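Local coordinates for SusD superfamily protein (Bacteroides vulgatus, PDB 3MYV) that probably binds polysaccharide at the bacterial outer membrane, as a member of the SusD family of glycan-capturing surface proteins, at residues D47-E52 / T59-N64; L195-Y200 / Y338-E343; D204-A209 / G345-G350; I408-G413 / P417-E422. One frame throughout, in Å; residues are numbered along the deposited sequence.

How the interactions relate
The four contacts form two pairs. Interactions 1 and 4 have centres about 10 Å apart and touch directly: Arg410 of 408-413 reaches Tyr61 of 59-64, its NH2 lying 2.8 Å from Tyr61 O, probably a hydrogen bond, while Val419 CG2 rests 3.6 Å from Tyr61 CZ. Interactions 2 and 3, with centres about 9 Å apart, share helix 334-348 and use the consecutive helices 189-202 and 206-223; Tyr200 O and Asp205 N, 2.9 Å apart and probably hydrogen-bonded, span the turn between them. The pairs are well separated, with interactions 1 and 2 about 27 Å apart between centres and on opposite sides of the chain's centre.

Interaction 1: D47-E52 / T59-N64; sequences DMQSSE and TCYMFN. With EDO (1,2-ethanediol), chain D.
The short strand 48-50 passes the last turn of helix 56-61 with Ser50 and Tyr61 as its nearest residues, their CA atoms 6.1 Å apart, and no hydrogen bond joins the two segments. Tyr61 carries the contact. Its CG stands anti to the backbone N (chi1 172°), which sends the ring out from the helix against the strand backbone. Ser50 N sits over one face, 3.6 Å above the ring plane and displaced toward the rim. Along the ring's length, Ser50 CB packs 3.6 Å from Tyr61 CD2, and Gln49 CB approaches Tyr61 CE1 obliquely at 3.3 Å. The extended Gln49 side chain runs forward beside its strand: NE2 donates to Ser50 O at 3.2 Å, nearly straight at 168°, and also to Tyr414 O. His415 ND1 and Leu416 N bond to the Tyr61 OH, which holds the phenol end of the ring. Just past it, Phe63, with positive phi, is the C-prime residue of a Schellman motif, in which Asn64 N bonds to Thr59 O. The strand pairs antiparallel with 277-279, while helix 36-43 packs against Met48 and Cys60; Tyr61 thus joins the end of helix 56-61 to the two-stranded sheet, with Val419 also against its ring.

Interaction 2: L195-Y200 / Y338-E343; sequences LLARIY and YLIAAE. With EDO (1,2-ethanediol), chain I.
Ile340 projects from helix 334-348 onto the backbone of helix 189-202, and its two branches divide the work. CD1 lies against the start of Arg198, 3.6 Å from Arg198 N and 3.9 Å from Arg198 CB. The CG2 methyl faces the preceding residue, approaching Ala197 O to 3.9 Å and Ala197 CB to 4.2 Å. With CG1 anti to the carbonyl carbon (chi1 -66°) and chi2 extended, the longer branch reaches across to the neighbouring helix. The small Ala197 side chain points toward helix 334-348 and lets Ile340 settle against main-chain atoms. No hydrogen bond crosses between the segments; the contact is buried, a van der Waals one between Ile340 and main-chain and CB atoms.

Arg198 contributes its CB and backbone here, then leads its charged end away. Its chain bends at chi3, and NE forms a salt bridge with Glu336, which precedes 338-343 on the same helix, while NH2 donates to Val331 O. The third nitrogen, NH1, donates to O2 of an ethanediol molecule at 2.7 Å, near the guanidinium plane and with an angle of 147°; Tyr33 and Arg126 also bind this molecule, which probably comes from the crystallisation liquor.

Farther out, Ile199 packs on helix 160-177, and Tyr200 lies against helix 206-223 with its OH bonded to Glu172. Around 338-343, Tyr338 meets the ring of Tyr359 with planes at about 85°, and Glu343 forms salt bridges with Arg387 and Arg403. Side-by-side packing of helices distant in sequence is consistent with the TPR-like helical scaffold of the SusD family.

Interaction 3: D204-A209 / G345-G350; sequences DDNRKA and GCKLGG. With EDO (1,2-ethanediol), chain K.
Leu348, at the end of helix 334-348, extends across the first turn of helix 206-223, mainly against Asn206. Its CD1 methyl comes within 3.5 Å of Asn206 O, while Leu348 CG meets Asn206 CB at 3.9 Å. Lys347 runs extended past the amide of Asn206, crossing it at roughly a right angle, with its CB and CD against the amide group. Its NZ continues to a salt bridge with Glu343 and donates to Asn404 and, at 2.7 Å, to a water that bonds only weakly to Asp204 OD1.

Arg207 adds a less certain part, since it is modelled in two conformers and the following holds for one of them. There Leu348 CD1 lies over one face of the guanidinium, 3.7 Å above its plane and offset toward the rim, and the two side chains cross at about a right angle. Bends at chi2 (49°) and chi3 (60°) curl the head back beside its own helix, where NH1 forms a salt bridge with Asp211. NH2 donates to a water in the guanidinium plane at 2.8 Å; that water in turn donates to Gly349 O.

At the surface, then, the C-terminal end of helix 334-348 packs against the first turn of helix 206-223, which follows helix 189-202 after a short turn that Asp204 opens with a Schellman motif, consistent with the TPR-like fold of SusD proteins.

Interaction 4: I408-G413 / P417-E422; sequences IVRKGG and PSVDEE
Arg410 and Glu421 are joined across a small antiparallel hairpin, in which strand 408-409 returns through a loop to strand 422-423; Val409 and Glu422 form a non-hydrogen-bonded pair. Two hydrogen bonds cross directly. Arg410 N donates to Glu421 O at 2.9 Å, almost straight at 170°, and Arg410 NH1 reaches Asp420 O at 2.8 Å, in the carbonyl plane on a lone pair but with a more bent angle of 143°. CA-H...O contacts reinforce the backbone pairing, among them Glu422 CA to Ile408 O at 3.3 Å. Another runs from Glu421 CA to Arg410 O, also 3.3 Å, an oxygen that the contact buries without any hydrogen-bond partner in the model.

The van der Waals contacts centre on the same arginine. Bends at chi2 and chi3 (85°) turn its guanidinium back toward the loop, where Val419 CG2 packs over one face, 3.4 Å from Arg410 NH1. NE and NH2 are held by main-chain carbonyls of Gly45, Met43 and Tyr61, so the group anchors the hairpin to the region around helices 36-43 and 56-61. On the more exposed side, the Lys411 and Glu421 side chains cross at about a right angle, Lys411 CB lying 3.8 Å from Glu421 CD; their charged ends do not meet.

Water completes the set. One molecule links Gly412 N to Glu421 OE2. Another accepts from both Arg410 NH1 and Asp420 N and donates to Asp420 OD2 at 2.6 Å.

Interaction 1: D47-E52 / T59-N64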
loop_
_atom_site.group_PDB
_atom_site.type_symbol
_atom_site.label_atom_id
_atom_site.label_comp_id
_atom_site.label_asym_id
_atom_site.label_seq_id
_atom_site.Cartn_x
_atom_site.Cartn_y
_atom_site.Cartn_z
ATOM N N ASP A 47 14.949 1.438 3.298
ATOM C CA ASP A 47 15.338 0.336 2.388
ATOM C C ASP A 47 15.443 0.693 0.917
ATOM O O ASP A 47 16.065 -0.053 0.139
ATOM C CB ASP A 47 14.364 -0.833 2.522
ATOM C CG ASP A 47 14.505 -1.562 3.858
ATOM O OD1 ASP A 47 15.650 -1.640 4.364
ATOM O OD2 ASP A 47 13.468 -2.056 4.370
HETATM N N MSE A 48 14.843 1.818 0.537
HETATM C CA MSE A 48 14.996 2.375 -0.807
HETATM C C MSE A 48 15.295 3.848 -0.728
HETATM O O MSE A 48 14.911 4.507 0.239
HETATM C CB MSE A 48 13.732 2.173 -1.633
HETATM C CG MSE A 48 13.342 0.717 -1.825
HETATM SE SE MSE A 48 12.197 0.354 -3.347
HETATM C CE MSE A 48 13.518 0.419 -4.743
ATOM N N GLN A 49 16.013 4.341 -1.735
ATOM C CA GLN A 49 16.353 5.742 -1.808
ATOM C C GLN A 49 16.285 6.229 -3.244
ATOM O O GLN A 49 16.320 5.442 -4.208
ATOM C CB GLN A 49 17.755 5.973 -1.215
ATOM C CG GLN A 49 18.872 5.323 -2.036
ATOM C CD GLN A 49 20.229 5.842 -1.663
ATOM O OE1 GLN A 49 20.841 5.387 -0.701
ATOM N NE2 GLN A 49 20.718 6.783 -2.446
ATOM N N SER A 50 16.208 7.539 -3.387
ATOM C CA SER A 50 16.319 8.183 -4.683
ATOM C C SER A 50 17.729 8.113 -5.278
ATOM O O SER A 50 18.732 8.029 -4.574
ATOM C CB SER A 50 15.923 9.677 -4.542
ATOM O OG SER A 50 15.909 10.328 -5.790
ATOM N N SER A 51 17.791 8.148 -6.604
ATOM C CA SER A 51 19.017 8.462 -7.300
ATOM C C SER A 51 19.090 9.991 -7.374
ATOM O O SER A 51 18.273 10.683 -6.756
ATOM C CB SER A 51 18.982 7.887 -8.705
ATOM O OG SER A 51 17.926 8.470 -9.440
ATOM N N GLU A 52 19.982 10.512 -8.213
ATOM C CA GLU A 52 20.066 11.961 -8.457
ATOM C C GLU A 52 18.939 12.457 -9.372
ATOM O O GLU A 52 18.728 13.649 -9.502
ATOM C CB GLU A 52 21.424 12.351 -9.050
ATOM C CG GLU A 52 22.616 12.041 -8.156
ATOM C CD GLU A 52 23.959 12.265 -8.847
ATOM O OE1 GLU A 52 24.015 13.009 -9.855
ATOM O OE2 GLU A 52 24.958 11.686 -8.381
ATOM N N THR A 59 11.466 13.723 -4.433
ATOM C CA THR A 59 10.770 14.620 -3.520
ATOM C C THR A 59 10.231 13.821 -2.329
ATOM O O THR A 59 10.337 14.275 -1.217
ATOM C CB THR A 59 9.672 15.424 -4.242
ATOM O OG1 THR A 59 8.687 14.540 -4.811
ATOM C CG2 THR A 59 10.313 16.333 -5.369
ATOM N N CYS A 60 9.721 12.603 -2.547
ATOM C CA CYS A 60 9.354 11.755 -1.382
ATOM C C CYS A 60 10.566 11.429 -0.495
ATOM O O CYS A 60 10.528 11.589 0.734
ATOM C CB CYS A 60 8.645 10.470 -1.824
ATOM S SG CYS A 60 6.962 10.755 -2.456
ATOM N N TYR A 61 11.650 10.988 -1.111
ATOM C CA TYR A 61 12.863 10.658 -0.353
ATOM C C TYR A 61 13.367 11.842 0.463
ATOM O O TYR A 61 13.770 11.698 1.621
ATOM C CB TYR A 61 13.924 10.201 -1.344
ATOM C CG TYR A 61 15.296 9.993 -0.787
ATOM C CD1 TYR A 61 15.575 8.892 0.007
ATOM C CD2 TYR A 61 16.344 10.824 -1.152
ATOM C CE1 TYR A 61 16.882 8.674 0.500
ATOM C CE2 TYR A 61 17.636 10.614 -0.684
ATOM C CZ TYR A 61 17.898 9.534 0.134
ATOM O OH TYR A 61 19.170 9.353 0.596
HETATM N N MSE A 62 13.344 13.014 -0.163
HETATM C CA MSE A 62 13.849 14.240 0.454
HETATM C C MSE A 62 12.794 14.961 1.308
HETATM O O MSE A 62 13.057 16.053 1.820
HETATM C CB MSE A 62 14.368 15.171 -0.639
HETATM C CG MSE A 62 15.552 14.618 -1.430
HETATM SE SE MSE A 62 17.123 14.284 -0.368
HETATM C CE MSE A 62 17.631 16.120 0.155
ATOM N N PHE A 63 11.614 14.360 1.489
ATOM C CA PHE A 63 10.484 15.046 2.175
ATOM C C PHE A 63 10.319 16.500 1.699
ATOM O O PHE A 63 10.026 17.391 2.477
ATOM C CB PHE A 63 10.588 14.960 3.707
ATOM C CG PHE A 63 10.383 13.555 4.244
ATOM C CD1 PHE A 63 11.340 12.560 4.017
ATOM C CD2 PHE A 63 9.226 13.221 4.959
ATOM C CE1 PHE A 63 11.140 11.225 4.482
ATOM C CE2 PHE A 63 9.016 11.902 5.455
ATOM C CZ PHE A 63 9.971 10.901 5.207
ATOM N N ASN A 64 10.469 16.697 0.388
ATOM C CA ASN A 64 10.367 18.018 -0.224
ATOM C C ASN A 64 8.915 18.219 -0.667
ATOM O O ASN A 64 8.558 17.897 -1.797
ATOM C CB ASN A 64 11.322 18.118 -1.424
ATOM C CG ASN A 64 11.197 19.430 -2.160
ATOM O OD1 ASN A 64 10.537 20.344 -1.688
ATOM N ND2 ASN A 64 11.794 19.513 -3.341
HETATM C C1 EDO D . 25.638 10.050 -11.457
HETATM O O1 EDO D . 26.938 9.690 -11.878
HETATM C C2 EDO D . 25.131 11.049 -12.478
HETATM O O2 EDO D . 25.210 12.344 -11.893
#

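Interaction 2: L195-Y200 / Y338-E343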
loop_
_atom_site.group_PDB
_atom_site.type_symbol
_atom_site.label_atom_id
_atom_site.label_comp_id
_atom_site.label_asym_id
_atom_site.label_seq_id
_atom_site.Cartn_x
_atom_site.Cartn_y
_atom_site.Cartn_z
ATOM N N LEU A 195 -7.347 -6.391 3.184
ATOM C CA LEU A 195 -7.211 -4.964 3.458
ATOM C C LEU A 195 -7.702 -4.640 4.889
ATOM O O LEU A 195 -7.056 -3.881 5.627
ATOM C CB LEU A 195 -7.983 -4.141 2.406
ATOM C CG LEU A 195 -7.994 -2.622 2.544
ATOM C CD1 LEU A 195 -6.597 -2.037 2.607
ATOM C CD2 LEU A 195 -8.810 -1.950 1.421
ATOM N N LEU A 196 -8.837 -5.222 5.257
ATOM C CA LEU A 196 -9.421 -5.050 6.602
ATOM C C LEU A 196 -8.470 -5.543 7.699
ATOM O O LEU A 196 -8.370 -4.919 8.760
ATOM C CB LEU A 196 -10.765 -5.785 6.691
ATOM C CG LEU A 196 -11.554 -5.647 8.002
ATOM C CD1 LEU A 196 -11.745 -4.167 8.336
ATOM C CD2 LEU A 196 -12.892 -6.382 7.976
ATOM N N ALA A 197 -7.788 -6.682 7.469
ATOM C CA ALA A 197 -6.810 -7.167 8.458
ATOM C C ALA A 197 -5.697 -6.134 8.611
ATOM O O ALA A 197 -5.273 -5.862 9.738
ATOM C CB ALA A 197 -6.241 -8.519 8.078
ATOM N N ARG A 198 -5.226 -5.566 7.494
ATOM C CA ARG A 198 -4.201 -4.500 7.561
ATOM C C ARG A 198 -4.709 -3.318 8.365
ATOM O O ARG A 198 -3.992 -2.778 9.230
ATOM C CB ARG A 198 -3.775 -4.069 6.148
ATOM C CG ARG A 198 -2.756 -2.954 6.071
ATOM C CD ARG A 198 -2.814 -2.265 4.728
ATOM N NE ARG A 198 -2.251 -3.106 3.664
ATOM C CZ ARG A 198 -2.198 -2.755 2.387
ATOM N NH1 ARG A 198 -2.701 -1.585 1.992
ATOM N NH2 ARG A 198 -1.661 -3.577 1.496
ATOM N N ILE A 199 -5.940 -2.882 8.069
ATOM C CA ILE A 199 -6.472 -1.692 8.712
ATOM C C ILE A 199 -6.683 -1.936 10.213
ATOM O O ILE A 199 -6.376 -1.057 11.035
ATOM C CB ILE A 199 -7.736 -1.149 7.959
ATOM C CG1 ILE A 199 -7.306 -0.555 6.601
ATOM C CG2 ILE A 199 -8.484 -0.063 8.777
ATOM C CD1 ILE A 199 -8.474 -0.337 5.601
ATOM N N TYR A 200 -7.191 -3.114 10.579
ATOM C CA TYR A 200 -7.281 -3.472 12.010
ATOM C C TYR A 200 -5.909 -3.309 12.681
ATOM O O TYR A 200 -5.789 -2.710 13.751
ATOM C CB TYR A 200 -7.735 -4.918 12.209
ATOM C CG TYR A 200 -9.205 -5.231 12.047
ATOM C CD1 TYR A 200 -10.205 -4.367 12.497
ATOM C CD2 TYR A 200 -9.598 -6.435 11.444
ATOM C CE1 TYR A 200 -11.556 -4.704 12.355
ATOM C CE2 TYR A 200 -10.901 -6.759 11.296
ATOM C CZ TYR A 200 -11.888 -5.899 11.748
ATOM O OH TYR A 200 -13.205 -6.272 11.565
ATOM N N TYR A 338 0.188 -13.187 6.133
ATOM C CA TYR A 338 1.055 -13.957 7.029
ATOM C C TYR A 338 1.808 -13.017 7.982
ATOM O O TYR A 338 1.871 -13.257 9.185
ATOM C CB TYR A 338 2.038 -14.823 6.233
ATOM C CG TYR A 338 1.453 -16.140 5.730
ATOM C CD1 TYR A 338 0.567 -16.184 4.649
ATOM C CD2 TYR A 338 1.806 -17.345 6.318
ATOM C CE1 TYR A 338 0.045 -17.406 4.188
ATOM C CE2 TYR A 338 1.281 -18.558 5.879
ATOM C CZ TYR A 338 0.401 -18.582 4.822
ATOM O OH TYR A 338 -0.103 -19.782 4.371
ATOM N N LEU A 339 2.373 -11.943 7.440
ATOM C CA LEU A 339 3.099 -10.977 8.279
ATOM C C LEU A 339 2.175 -10.198 9.213
ATOM O O LEU A 339 2.594 -9.884 10.322
ATOM C CB LEU A 339 3.963 -10.043 7.435
ATOM C CG LEU A 339 5.103 -10.760 6.723
ATOM C CD1 LEU A 339 5.730 -9.875 5.666
ATOM C CD2 LEU A 339 6.162 -11.277 7.701
ATOM N N ILE A 340 0.930 -9.905 8.798
ATOM C CA ILE A 340 -0.051 -9.283 9.718
ATOM C C ILE A 340 -0.354 -10.235 10.906
ATOM O O ILE A 340 -0.343 -9.831 12.074
ATOM C CB ILE A 340 -1.367 -8.896 8.980
ATOM C CG1 ILE A 340 -1.094 -7.770 7.949
ATOM C CG2 ILE A 340 -2.477 -8.544 10.026
ATOM C CD1 ILE A 340 -2.228 -7.504 6.942
ATOM N N ALA A 341 -0.615 -11.495 10.610
ATOM C CA ALA A 341 -0.830 -12.468 11.686
ATOM C C ALA A 341 0.399 -12.560 12.623
ATOM O O ALA A 341 0.260 -12.607 13.858
ATOM C CB ALA A 341 -1.152 -13.849 11.098
ATOM N N ALA A 342 1.591 -12.575 12.025
ATOM C CA ALA A 342 2.847 -12.642 12.774
ATOM C C ALA A 342 3.017 -11.426 13.661
ATOM O O ALA A 342 3.400 -11.558 14.838
ATOM C CB ALA A 342 4.078 -12.798 11.803
ATOM N N GLU A 343 2.731 -10.243 13.122
ATOM C CA GLU A 343 2.905 -9.008 13.919
ATOM C C GLU A 343 1.891 -8.902 15.068
ATOM O O GLU A 343 2.238 -8.593 16.221
ATOM C CB GLU A 343 2.864 -7.776 13.024
ATOM C CG GLU A 343 3.141 -6.518 13.768
ATOM C CD GLU A 343 3.136 -5.262 12.924
ATOM O OE1 GLU A 343 3.299 -5.331 11.702
ATOM O OE2 GLU A 343 2.967 -4.167 13.507
HETATM C C1 EDO I . 0.472 -0.104 -0.978
HETATM O O1 EDO I . 1.204 0.096 0.225
HETATM C C2 EDO I . -0.724 -1.030 -0.737
HETATM O O2 EDO I . -1.887 -0.306 -0.210
#

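Interaction 3: D204-A209 / G345-G350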
loop_
_atom_site.group_PDB
_atom_site.type_symbol
_atom_site.label_atom_id
_atom_site.label_comp_id
_atom_site.label_asym_id
_atom_site.label_seq_id
_atom_site.Cartn_x
_atom_site.Cartn_y
_atom_site.Cartn_z
ATOM N N ASP A 204 -4.467 -0.681 15.764
ATOM C CA ASP A 204 -4.110 -1.352 17.035
ATOM C C ASP A 204 -5.154 -2.360 17.519
ATOM O O ASP A 204 -5.176 -2.712 18.707
ATOM C CB ASP A 204 -3.830 -0.321 18.164
ATOM C CG ASP A 204 -2.496 -0.556 18.886
ATOM O OD1 ASP A 204 -1.787 -1.556 18.624
ATOM O OD2 ASP A 204 -2.138 0.290 19.731
ATOM N N ASP A 205 -6.021 -2.833 16.630
ATOM C CA ASP A 205 -6.991 -3.861 16.974
ATOM C C ASP A 205 -6.286 -5.205 16.714
ATOM O O ASP A 205 -6.624 -5.934 15.795
ATOM C CB ASP A 205 -8.257 -3.768 16.113
ATOM C CG ASP A 205 -9.068 -2.514 16.341
ATOM O OD1 ASP A 205 -9.250 -2.064 17.505
ATOM O OD2 ASP A 205 -9.558 -1.985 15.313
ATOM N N ASN A 206 -5.307 -5.533 17.544
ATOM C CA ASN A 206 -4.465 -6.697 17.302
ATOM C C ASN A 206 -5.209 -8.023 17.319
ATOM O O ASN A 206 -4.945 -8.861 16.486
ATOM C CB ASN A 206 -3.286 -6.703 18.279
ATOM C CG ASN A 206 -2.390 -5.499 18.060
ATOM O OD1 ASN A 206 -2.157 -4.699 18.963
ATOM N ND2 ASN A 206 -1.952 -5.331 16.830
ATOM N N ARG A 207 -6.170 -8.200 18.230
ATOM C CA ARG A 207 -6.970 -9.420 18.263
ATOM C C ARG A 207 -7.784 -9.576 16.974
ATOM O O ARG A 207 -7.799 -10.653 16.351
ATOM C CB ARG A 207 -7.873 -9.410 19.506
ATOM C CG ARG A 207 -8.859 -10.553 19.625
ATOM C CD ARG A 207 -8.241 -11.909 19.399
ATOM N NE ARG A 207 -7.169 -12.224 20.334
ATOM C CZ ARG A 207 -6.519 -13.387 20.335
ATOM N NH1 ARG A 207 -6.843 -14.337 19.452
ATOM N NH2 ARG A 207 -5.545 -13.604 21.217
ATOM N N LYS A 208 -8.454 -8.500 16.564
ATOM C CA LYS A 208 -9.231 -8.522 15.321
ATOM C C LYS A 208 -8.330 -8.799 14.115
ATOM O O LYS A 208 -8.691 -9.611 13.255
ATOM C CB LYS A 208 -10.019 -7.217 15.116
ATOM C CG LYS A 208 -11.042 -6.951 16.249
ATOM C CD LYS A 208 -11.986 -5.809 15.870
ATOM C CE LYS A 208 -12.941 -5.434 16.999
ATOM N NZ LYS A 208 -13.655 -4.151 16.679
ATOM N N ALA A 209 -7.170 -8.142 14.063
ATOM C CA ALA A 209 -6.203 -8.356 12.969
ATOM C C ALA A 209 -5.715 -9.794 12.915
ATOM O O ALA A 209 -5.715 -10.430 11.846
ATOM C CB ALA A 209 -5.006 -7.385 13.077
ATOM N N GLY A 345 0.086 -11.334 16.367
ATOM C CA GLY A 345 0.358 -12.449 17.304
ATOM C C GLY A 345 1.476 -12.104 18.286
ATOM O O GLY A 345 1.380 -12.350 19.479
ATOM N N CYS A 346 2.538 -11.504 17.760
ATOM C CA CYS A 346 3.635 -11.077 18.588
ATOM C C CYS A 346 3.143 -10.052 19.623
ATOM O O CYS A 346 3.441 -10.171 20.800
ATOM C CB CYS A 346 4.729 -10.510 17.700
ATOM S SG CYS A 346 6.224 -10.117 18.594
ATOM N N LYS A 347 2.332 -9.083 19.195
ATOM C CA LYS A 347 1.799 -8.087 20.118
ATOM C C LYS A 347 0.827 -8.648 21.142
ATOM O O LYS A 347 0.722 -8.130 22.243
ATOM C CB LYS A 347 1.156 -6.938 19.354
ATOM C CG LYS A 347 2.167 -6.119 18.559
ATOM C CD LYS A 347 1.490 -5.072 17.667
ATOM C CE LYS A 347 2.453 -4.019 17.157
ATOM N NZ LYS A 347 1.882 -3.231 16.003
ATOM N N LEU A 348 0.097 -9.694 20.774
ATOM C CA LEU A 348 -0.876 -10.310 21.682
ATOM C C LEU A 348 -0.295 -11.259 22.733
ATOM O O LEU A 348 -0.864 -11.411 23.810
ATOM C CB LEU A 348 -1.938 -11.062 20.867
ATOM C CG LEU A 348 -2.927 -10.176 20.115
ATOM C CD1 LEU A 348 -3.611 -10.967 19.003
ATOM C CD2 LEU A 348 -3.943 -9.579 21.095
ATOM N N GLY A 349 0.805 -11.932 22.425
ATOM C CA GLY A 349 1.277 -13.032 23.260
ATOM C C GLY A 349 0.367 -14.244 23.274
ATOM O O GLY A 349 -0.553 -14.368 22.449
ATOM N N GLY A 350 0.627 -15.158 24.212
ATOM C CA GLY A 350 -0.195 -16.352 24.350
ATOM C C GLY A 350 -0.263 -17.222 23.113
ATOM O O GLY A 350 0.708 -17.331 22.352
HETATM C C1 EDO K . 6.397 -13.019 21.657
HETATM O O1 EDO K . 6.100 -14.043 22.615
HETATM C C2 EDO K . 5.844 -11.686 22.139
HETATM O O2 EDO K . 4.486 -11.891 22.536
HETATM O O HOH W 1 -0.775 -3.167 15.754
HETATM O O HOH W 2 -3.557 -15.283 22.290
#

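Interaction 4: I408-G413 / P417-E422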
loop_
_atom_site.group_PDB
_atom_site.type_symbol
_atom_site.label_atom_id
_atom_site.label_comp_id
_atom_site.label_asym_id
_atom_site.label_seq_id
_atom_site.Cartn_x
_atom_site.Cartn_y
_atom_site.Cartn_z
ATOM N N ILE A 408 13.080 5.962 11.820
ATOM C CA ILE A 408 13.641 5.500 10.547
ATOM C C ILE A 408 15.024 6.139 10.427
ATOM O O ILE A 408 15.152 7.363 10.459
ATOM C CB ILE A 408 12.747 5.880 9.345
ATOM C CG1 ILE A 408 11.293 5.425 9.579
ATOM C CG2 ILE A 408 13.269 5.224 8.052
ATOM C CD1 ILE A 408 10.331 5.931 8.573
ATOM N N VAL A 409 16.056 5.304 10.357
ATOM C CA VAL A 409 17.437 5.770 10.250
ATOM C C VAL A 409 17.909 5.627 8.802
ATOM O O VAL A 409 17.914 4.527 8.232
ATOM C CB VAL A 409 18.369 4.999 11.191
ATOM C CG1 VAL A 409 19.818 5.473 11.003
ATOM C CG2 VAL A 409 17.909 5.161 12.653
ATOM N N ARG A 410 18.273 6.759 8.220
ATOM C CA ARG A 410 18.627 6.883 6.808
ATOM C C ARG A 410 19.912 7.680 6.739
ATOM O O ARG A 410 19.909 8.893 6.540
ATOM C CB ARG A 410 17.492 7.586 6.040
ATOM C CG ARG A 410 16.114 6.994 6.368
ATOM C CD ARG A 410 14.984 8.013 6.348
ATOM N NE ARG A 410 14.486 8.186 4.997
ATOM C CZ ARG A 410 14.378 9.336 4.337
ATOM N NH1 ARG A 410 14.679 10.486 4.897
ATOM N NH2 ARG A 410 13.904 9.318 3.105
ATOM N N LYS A 411 21.021 6.984 6.940
ATOM C CA LYS A 411 22.319 7.634 6.956
ATOM C C LYS A 411 23.415 6.705 6.456
ATOM O O LYS A 411 23.252 5.472 6.397
ATOM C CB LYS A 411 22.622 8.184 8.356
ATOM C CG LYS A 411 22.853 7.156 9.437
ATOM C CD LYS A 411 23.034 7.848 10.790
ATOM C CE LYS A 411 23.229 6.825 11.912
ATOM N NZ LYS A 411 23.562 7.451 13.232
ATOM N N GLY A 412 24.526 7.310 6.054
ATOM C CA GLY A 412 25.644 6.562 5.487
ATOM C C GLY A 412 25.315 5.921 4.152
ATOM O O GLY A 412 24.458 6.414 3.400
ATOM N N GLY A 413 26.018 4.833 3.857
ATOM C CA GLY A 413 25.857 4.116 2.607
ATOM C C GLY A 413 26.106 5.010 1.416
ATOM O O GLY A 413 27.114 5.707 1.339
ATOM N N PRO A 417 23.164 13.683 -0.264
ATOM C CA PRO A 417 23.384 14.751 0.720
ATOM C C PRO A 417 22.062 15.346 1.215
ATOM O O PRO A 417 21.094 15.420 0.475
ATOM C CB PRO A 417 24.178 15.817 -0.064
ATOM C CG PRO A 417 24.798 15.088 -1.210
ATOM C CD PRO A 417 23.848 13.942 -1.542
ATOM N N SER A 418 22.045 15.769 2.465
ATOM C CA SER A 418 20.914 16.447 3.057
ATOM C C SER A 418 19.670 15.606 3.257
ATOM O O SER A 418 18.642 16.154 3.634
ATOM C CB SER A 418 20.576 17.714 2.272
ATOM O OG SER A 418 21.679 18.595 2.301
ATOM N N VAL A 419 19.754 14.291 3.058
ATOM C CA VAL A 419 18.638 13.410 3.428
ATOM C C VAL A 419 18.310 13.621 4.919
ATOM O O VAL A 419 19.207 13.930 5.728
ATOM C CB VAL A 419 18.932 11.927 3.156
ATOM C CG1 VAL A 419 20.106 11.421 4.018
ATOM C CG2 VAL A 419 17.655 11.086 3.377
ATOM N N ASP A 420 17.035 13.512 5.267
ATOM C CA ASP A 420 16.633 13.533 6.679
ATOM C C ASP A 420 17.035 12.204 7.320
ATOM O O ASP A 420 16.479 11.145 7.006
ATOM C CB ASP A 420 15.129 13.776 6.831
ATOM C CG ASP A 420 14.713 15.152 6.374
ATOM O OD1 ASP A 420 15.018 16.156 7.054
ATOM O OD2 ASP A 420 14.099 15.228 5.311
ATOM N N GLU A 421 18.008 12.253 8.224
ATOM C CA GLU A 421 18.645 11.026 8.705
ATOM C C GLU A 421 17.859 10.271 9.768
ATOM O O GLU A 421 18.080 9.076 9.974
ATOM C CB GLU A 421 20.046 11.340 9.245
ATOM C CG GLU A 421 21.013 11.820 8.177
ATOM C CD GLU A 421 22.437 11.935 8.666
ATOM O OE1 GLU A 421 22.684 11.854 9.887
ATOM O OE2 GLU A 421 23.314 12.100 7.819
ATOM N N GLU A 422 16.985 10.970 10.487
ATOM C CA GLU A 422 16.107 10.331 11.459
ATOM C C GLU A 422 14.701 10.860 11.279
ATOM O O GLU A 422 14.480 12.075 11.315
ATOM C CB GLU A 422 16.592 10.586 12.893
ATOM C CG GLU A 422 17.942 9.955 13.152
ATOM C CD GLU A 422 18.345 9.936 14.618
ATOM O OE1 GLU A 422 17.786 10.697 15.429
ATOM O OE2 GLU A 422 19.249 9.143 14.956
HETATM O O HOH W 3 14.775 13.234 3.727
HETATM O O HOH W 4 23.942 10.354 5.558
#